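Local structure of ferredoxin (4LTU) at residues I4-P9 with D22-A27; I15-I20 with L29-D34. The protein carries a [2Fe-2S] cluster and probably transfers single electrons between redox partners, as adrenodoxin and putidaredoxin do. All blocks are in the same frame, centred on the assembly; numbering follows the deposited sequence.

Contact 1: I4-P9 with D22-A27; sequences ITFIHP and DSAMFA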
loop_
_atom_site.group_PDB
_atom_site.type_symbol
_atom_site.label_atom_id
_atom_site.label_comp_id
_atom_site.label_asym_id
_atom_site.label_seq_id
_atom_site.Cartn_x
_atom_site.Cartn_y
_atom_site.Cartn_z
ATOM N N ILE A 4 0.203 0.361 -11.120
ATOM C CA ILE A 4 -0.094 1.058 -9.893
ATOM C C ILE A 4 0.672 2.343 -9.925
ATOM O O ILE A 4 1.852 2.356 -10.243
ATOM C CB ILE A 4 0.407 0.305 -8.622
ATOM C CG1 ILE A 4 -0.113 -1.128 -8.552
ATOM C CG2 ILE A 4 0.002 1.059 -7.353
ATOM C CD1 ILE A 4 0.697 -1.959 -7.585
ATOM N N THR A 5 0.008 3.421 -9.542
ATOM C CA THR A 5 0.671 4.713 -9.369
ATOM C C THR A 5 1.026 4.926 -7.892
ATOM O O THR A 5 0.140 4.867 -7.038
ATOM C CB THR A 5 -0.261 5.833 -9.860
ATOM O OG1 THR A 5 -0.855 5.430 -11.111
ATOM C CG2 THR A 5 0.481 7.111 -10.038
ATOM N N PHE A 6 2.310 5.158 -7.594
ATOM C CA PHE A 6 2.745 5.493 -6.236
ATOM C C PHE A 6 3.147 6.971 -6.128
ATOM O O PHE A 6 3.868 7.476 -6.998
ATOM C CB PHE A 6 3.942 4.644 -5.799
ATOM C CG PHE A 6 3.586 3.259 -5.294
ATOM C CD1 PHE A 6 3.320 3.038 -3.939
ATOM C CD2 PHE A 6 3.569 2.172 -6.165
ATOM C CE1 PHE A 6 3.016 1.744 -3.461
ATOM C CE2 PHE A 6 3.261 0.881 -5.703
ATOM C CZ PHE A 6 2.986 0.664 -4.354
ATOM N N ILE A 7 2.710 7.647 -5.060
ATOM C CA ILE A 7 3.092 9.052 -4.823
ATOM C C ILE A 7 3.856 9.245 -3.510
ATOM O O ILE A 7 3.377 8.877 -2.443
ATOM C CB ILE A 7 1.865 9.990 -4.893
ATOM C CG1 ILE A 7 1.336 10.022 -6.320
ATOM C CG2 ILE A 7 2.199 11.410 -4.368
ATOM C CD1 ILE A 7 -0.150 10.031 -6.387
ATOM N N HIS A 8 5.054 9.806 -3.620
ATOM C CA HIS A 8 5.930 10.094 -2.476
ATOM C C HIS A 8 5.432 11.299 -1.705
ATOM O O HIS A 8 4.677 12.117 -2.252
ATOM C CB HIS A 8 7.380 10.286 -2.941
ATOM C CG HIS A 8 7.977 9.039 -3.529
ATOM N ND1 HIS A 8 7.732 8.641 -4.826
ATOM C CD2 HIS A 8 8.754 8.073 -2.979
ATOM C CE1 HIS A 8 8.341 7.491 -5.052
ATOM N NE2 HIS A 8 8.978 7.130 -3.954
ATOM N N PRO A 9 5.812 11.408 -0.428
ATOM C CA PRO A 9 5.471 12.580 0.381
ATOM C C PRO A 9 5.642 13.894 -0.392
ATOM O O PRO A 9 4.810 14.821 -0.246
ATOM C CB PRO A 9 6.488 12.525 1.539
ATOM C CG PRO A 9 7.285 11.279 1.349
ATOM C CD PRO A 9 6.578 10.416 0.349
ATOM N N ASP A 22 -0.098 -9.971 -7.451
ATOM C CA ASP A 22 0.928 -9.318 -6.652
ATOM C C ASP A 22 0.235 -8.415 -5.652
ATOM O O ASP A 22 -0.778 -7.772 -5.961
ATOM C CB ASP A 22 1.890 -8.460 -7.485
ATOM C CG ASP A 22 2.614 -9.243 -8.578
ATOM O OD1 ASP A 22 2.596 -10.477 -8.583
ATOM O OD2 ASP A 22 3.217 -8.603 -9.449
ATOM N N SER A 23 0.762 -8.400 -4.432
ATOM C CA SER A 23 0.417 -7.356 -3.513
ATOM C C SER A 23 1.071 -6.061 -4.036
ATOM O O SER A 23 1.990 -6.113 -4.853
ATOM C CB SER A 23 0.903 -7.719 -2.123
ATOM O OG SER A 23 2.305 -7.626 -2.081
ATOM N N ALA A 24 0.589 -4.924 -3.548
ATOM C CA ALA A 24 1.123 -3.596 -3.867
ATOM C C ALA A 24 2.538 -3.428 -3.339
ATOM O O ALA A 24 3.341 -2.690 -3.911
ATOM C CB ALA A 24 0.196 -2.495 -3.297
ATOM N N MET A 25 2.831 -4.110 -2.246
ATOM C CA MET A 25 4.142 -4.085 -1.629
ATOM C C MET A 25 5.169 -4.817 -2.516
ATOM O O MET A 25 6.293 -4.329 -2.755
ATOM C CB MET A 25 4.077 -4.732 -0.233
ATOM C CG MET A 25 5.441 -4.781 0.478
ATOM S SD MET A 25 5.609 -6.268 1.484
ATOM C CE MET A 25 5.612 -7.517 0.209
ATOM N N PHE A 26 4.771 -5.997 -2.976
ATOM C CA PHE A 26 5.604 -6.805 -3.815
ATOM C C PHE A 26 5.939 -5.963 -5.057
ATOM O O PHE A 26 7.117 -5.754 -5.384
ATOM C CB PHE A 26 4.867 -8.104 -4.175
ATOM C CG PHE A 26 5.609 -8.974 -5.155
ATOM C CD1 PHE A 26 6.453 -9.996 -4.705
ATOM C CD2 PHE A 26 5.465 -8.771 -6.538
ATOM C CE1 PHE A 26 7.148 -10.799 -5.609
ATOM C CE2 PHE A 26 6.146 -9.559 -7.444
ATOM C CZ PHE A 26 6.998 -10.583 -6.981
ATOM N N ALA A 27 4.894 -5.462 -5.709
ATOM C CA ALA A 27 5.036 -4.582 -6.858
ATOM C C ALA A 27 6.001 -3.427 -6.603
ATOM O O ALA A 27 6.890 -3.199 -7.395
ATOM C CB ALA A 27 3.654 -4.051 -7.306
#

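Contact 2: I15-I20 with L29-D34; sequences IVDAAI and LNHGID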
loop_
_atom_site.group_PDB
_atom_site.type_symbol
_atom_site.label_atom_id
_atom_site.label_comp_id
_atom_site.label_asym_id
_atom_site.label_seq_id
_atom_site.Cartn_x
_atom_site.Cartn_y
_atom_site.Cartn_z
ATOM N N ILE A 15 5.265 4.994 -11.716
ATOM C CA ILE A 15 4.365 3.954 -12.161
ATOM C C ILE A 15 5.074 2.622 -12.186
ATOM O O ILE A 15 6.119 2.458 -12.830
ATOM C CB ILE A 15 3.686 4.287 -13.486
ATOM C CG1 ILE A 15 2.745 5.486 -13.266
ATOM C CG2 ILE A 15 2.966 3.045 -14.043
ATOM C CD1 ILE A 15 1.445 5.411 -14.023
ATOM N N VAL A 16 4.512 1.676 -11.438
ATOM C CA VAL A 16 5.115 0.346 -11.324
ATOM C C VAL A 16 4.208 -0.681 -11.952
ATOM O O VAL A 16 2.989 -0.674 -11.750
ATOM C CB VAL A 16 5.462 -0.039 -9.840
ATOM C CG1 VAL A 16 6.080 1.155 -9.076
ATOM C CG2 VAL A 16 4.263 -0.557 -9.100
ATOM N N ASP A 17 4.799 -1.575 -12.720
ATOM C CA ASP A 17 4.066 -2.733 -13.201
ATOM C C ASP A 17 3.730 -3.676 -12.048
ATOM O O ASP A 17 4.434 -3.744 -11.031
ATOM C CB ASP A 17 4.878 -3.447 -14.268
ATOM C CG ASP A 17 5.342 -2.495 -15.359
ATOM O OD1 ASP A 17 4.856 -2.628 -16.489
ATOM O OD2 ASP A 17 6.176 -1.598 -15.079
ATOM N N ALA A 18 2.630 -4.385 -12.215
ATOM C CA ALA A 18 2.214 -5.369 -11.271
ATOM C C ALA A 18 1.389 -6.377 -12.038
ATOM O O ALA A 18 0.582 -6.017 -12.892
ATOM C CB ALA A 18 1.394 -4.733 -10.149
ATOM N N ALA A 19 1.613 -7.648 -11.753
ATOM C CA ALA A 19 0.802 -8.686 -12.352
ATOM C C ALA A 19 -0.436 -8.777 -11.481
ATOM O O ALA A 19 -0.455 -8.236 -10.372
ATOM C CB ALA A 19 1.573 -10.005 -12.351
ATOM N N ILE A 20 -1.469 -9.443 -11.984
ATOM C CA ILE A 20 -2.628 -9.757 -11.208
ATOM C C ILE A 20 -2.152 -10.707 -10.096
ATOM O O ILE A 20 -1.394 -11.652 -10.358
ATOM C CB ILE A 20 -3.705 -10.419 -12.092
ATOM C CG1 ILE A 20 -4.009 -9.529 -13.304
ATOM C CG2 ILE A 20 -4.987 -10.660 -11.300
ATOM C CD1 ILE A 20 -4.984 -10.136 -14.320
ATOM N N LEU A 29 8.459 -3.187 -4.266
ATOM C CA LEU A 29 9.814 -3.606 -3.903
ATOM C C LEU A 29 10.581 -4.147 -5.084
ATOM O O LEU A 29 11.799 -4.103 -5.113
ATOM C CB LEU A 29 9.752 -4.665 -2.804
ATOM C CG LEU A 29 9.193 -4.145 -1.485
ATOM C CD1 LEU A 29 9.052 -5.331 -0.554
ATOM C CD2 LEU A 29 10.149 -3.103 -0.921
ATOM N N ASN A 30 9.833 -4.653 -6.058
ATOM C CA ASN A 30 10.389 -5.283 -7.233
ATOM C C ASN A 30 10.581 -4.305 -8.412
ATOM O O ASN A 30 11.062 -4.673 -9.491
ATOM C CB ASN A 30 9.532 -6.505 -7.559
ATOM C CG ASN A 30 9.921 -7.708 -6.693
ATOM O OD1 ASN A 30 11.000 -8.254 -6.865
ATOM N ND2 ASN A 30 9.081 -8.079 -5.731
ATOM N N HIS A 31 10.213 -3.044 -8.180
ATOM C CA HIS A 31 10.402 -2.010 -9.170
ATOM C C HIS A 31 10.859 -0.747 -8.467
ATOM O O HIS A 31 10.276 0.299 -8.685
ATOM C CB HIS A 31 9.091 -1.716 -9.941
ATOM C CG HIS A 31 8.456 -2.910 -10.568
ATOM N ND1 HIS A 31 7.658 -3.784 -9.857
ATOM C CD2 HIS A 31 8.486 -3.376 -11.841
ATOM C CE1 HIS A 31 7.214 -4.733 -10.671
ATOM N NE2 HIS A 31 7.705 -4.510 -11.877
ATOM N N GLY A 32 11.857 -0.857 -7.588
ATOM C CA GLY A 32 12.596 0.294 -7.067
ATOM C C GLY A 32 12.098 1.239 -5.979
ATOM O O GLY A 32 12.773 2.244 -5.697
ATOM N N ILE A 33 10.952 0.938 -5.368
ATOM C CA ILE A 33 10.361 1.788 -4.303
ATOM C C ILE A 33 10.799 1.381 -2.882
ATOM O O ILE A 33 10.073 0.687 -2.147
ATOM C CB ILE A 33 8.808 1.938 -4.476
ATOM C CG1 ILE A 33 8.518 2.993 -5.556
ATOM C CG2 ILE A 33 8.117 2.387 -3.191
ATOM C CD1 ILE A 33 7.258 2.788 -6.331
ATOM N N ASP A 34 11.983 1.872 -2.509
ATOM C CA ASP A 34 12.676 1.553 -1.254
ATOM C C ASP A 34 11.988 1.974 0.046
ATOM O O ASP A 34 12.135 1.306 1.082
ATOM C CB ASP A 34 14.113 2.131 -1.293
ATOM C CG ASP A 34 15.062 1.305 -2.176
ATOM O OD1 ASP A 34 14.842 0.084 -2.322
ATOM O OD2 ASP A 34 16.038 1.876 -2.719
#

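Contact 1: I4-P9 with D22-A27
I4 and F6 of strand 3-7 meet A24 and A27 on the first turn of helix 24-29, and all four residues are buried. Most of the apolar packing is made by one methyl group, I4 CD1. It reaches the helix and lies 3.6 Å from A27 CB. The same CD1 is 4.1 Å from A24 CA, so it sits where two residues three apart in the helix come close. The torsions put it there: CG1 is anti to the carbonyl carbon (chi1 -54°), and chi2 of 162° then extends CD1 toward the helix. F6 adds a looser apolar touch, with its CZ 4.3 Å from A24 CB.

F6 also makes a polar-aromatic contact. The carbonyl oxygen of A24 lies at the edge of the ring, near its plane, and F6 CZ is 3.4 Å from A24 O. The weakly positive ring hydrogens there probably suit the oxygen.

This is the beta-grasp arrangement of the [2Fe-2S] ferredoxins, in which a short helix packs over the sheet. I4 and F6 are two apart on the strand and face the helix together. The helix side chains that meet them are just the methyl groups of A24 and A27, which probably helps the helix backbone approach this closely.

Hydrogen bonds fix the start of the helix from within. S23 is the N-cap: F26 N donates to S23 OG over 3.1 Å, with an N-H...O angle of 161°. A27 N bonds to S23 O. In the turn leading to the helix, D22 OD2 accepts a hydrogen bond from A19 N.

Around the contact, V16 of strand 13-17 touches both I4 and F6, and L100 of strand 99-101 touches F6 and A24. M25 points away from strand 3-7 and touches the [2Fe-2S] cluster.

Contact 2: I15-I20 with L29-D34
This is a partly buried packing contact between the end of edge strand 13-17 and the loop that follows helix 24-29. V16 and D17 meet H31 and I33. The inner part is apolar. V16 CG1 is 3.4 Å from I33 CD1, and the two side chains cross at about a right angle. With chi1 at -42°, V16 CG1 stands beside the backbone N, on the side of I33. V16 CB also packs on H31 CB, 4.0 Å away.

The outer part is the imidazole of H31, laid over the backbone of D17. D17 O sits over one face of the ring, with H31 CE1 3.0 Å from D17 O. The ring nitrogens lie at a poor angle to this oxygen, so the contact is one of packing. D17 N lies on the same face, 4.1 Å above the plane and over the ring centre, while D17 O is displaced toward CE1. H31 ND1 is hydrogen-bonded to A27 O, which helps to fix the ring's rotation. With an alanine here in place of the imidazole, A27 O would probably lose its side-chain partner and the D17 backbone the ring that lies over it.

Beyond the two segments, I33 touches A28 of helix 24-29. V16 and A18 both touch A27 of the same helix, whose methyl points toward strand 3-7.

Overall arrangement
Contacts 1 and 2 have centres 6 Å apart and interleave along the chain. Strands 3-7 and 13-17 are antiparallel neighbours, and I4 O lies 3.0 Å from V16 N, a probable hydrogen bond. The apolar groups join up: F6 CD2 is 3.7 Å from I33 CD1, and A27 CB is 3.7 Å from A18 CB. Helix 24-29 and its following loop pack on the same two strands. Contact 1 is nearer the metal site. M25 of segment 22-27 touches the cluster. The side chain of A24 is about 9 Å from the cluster and that of I33 about 12 Å. Cluster cysteines C87 and C49 lie about 7 and 8 Å from A24, side chain to side chain.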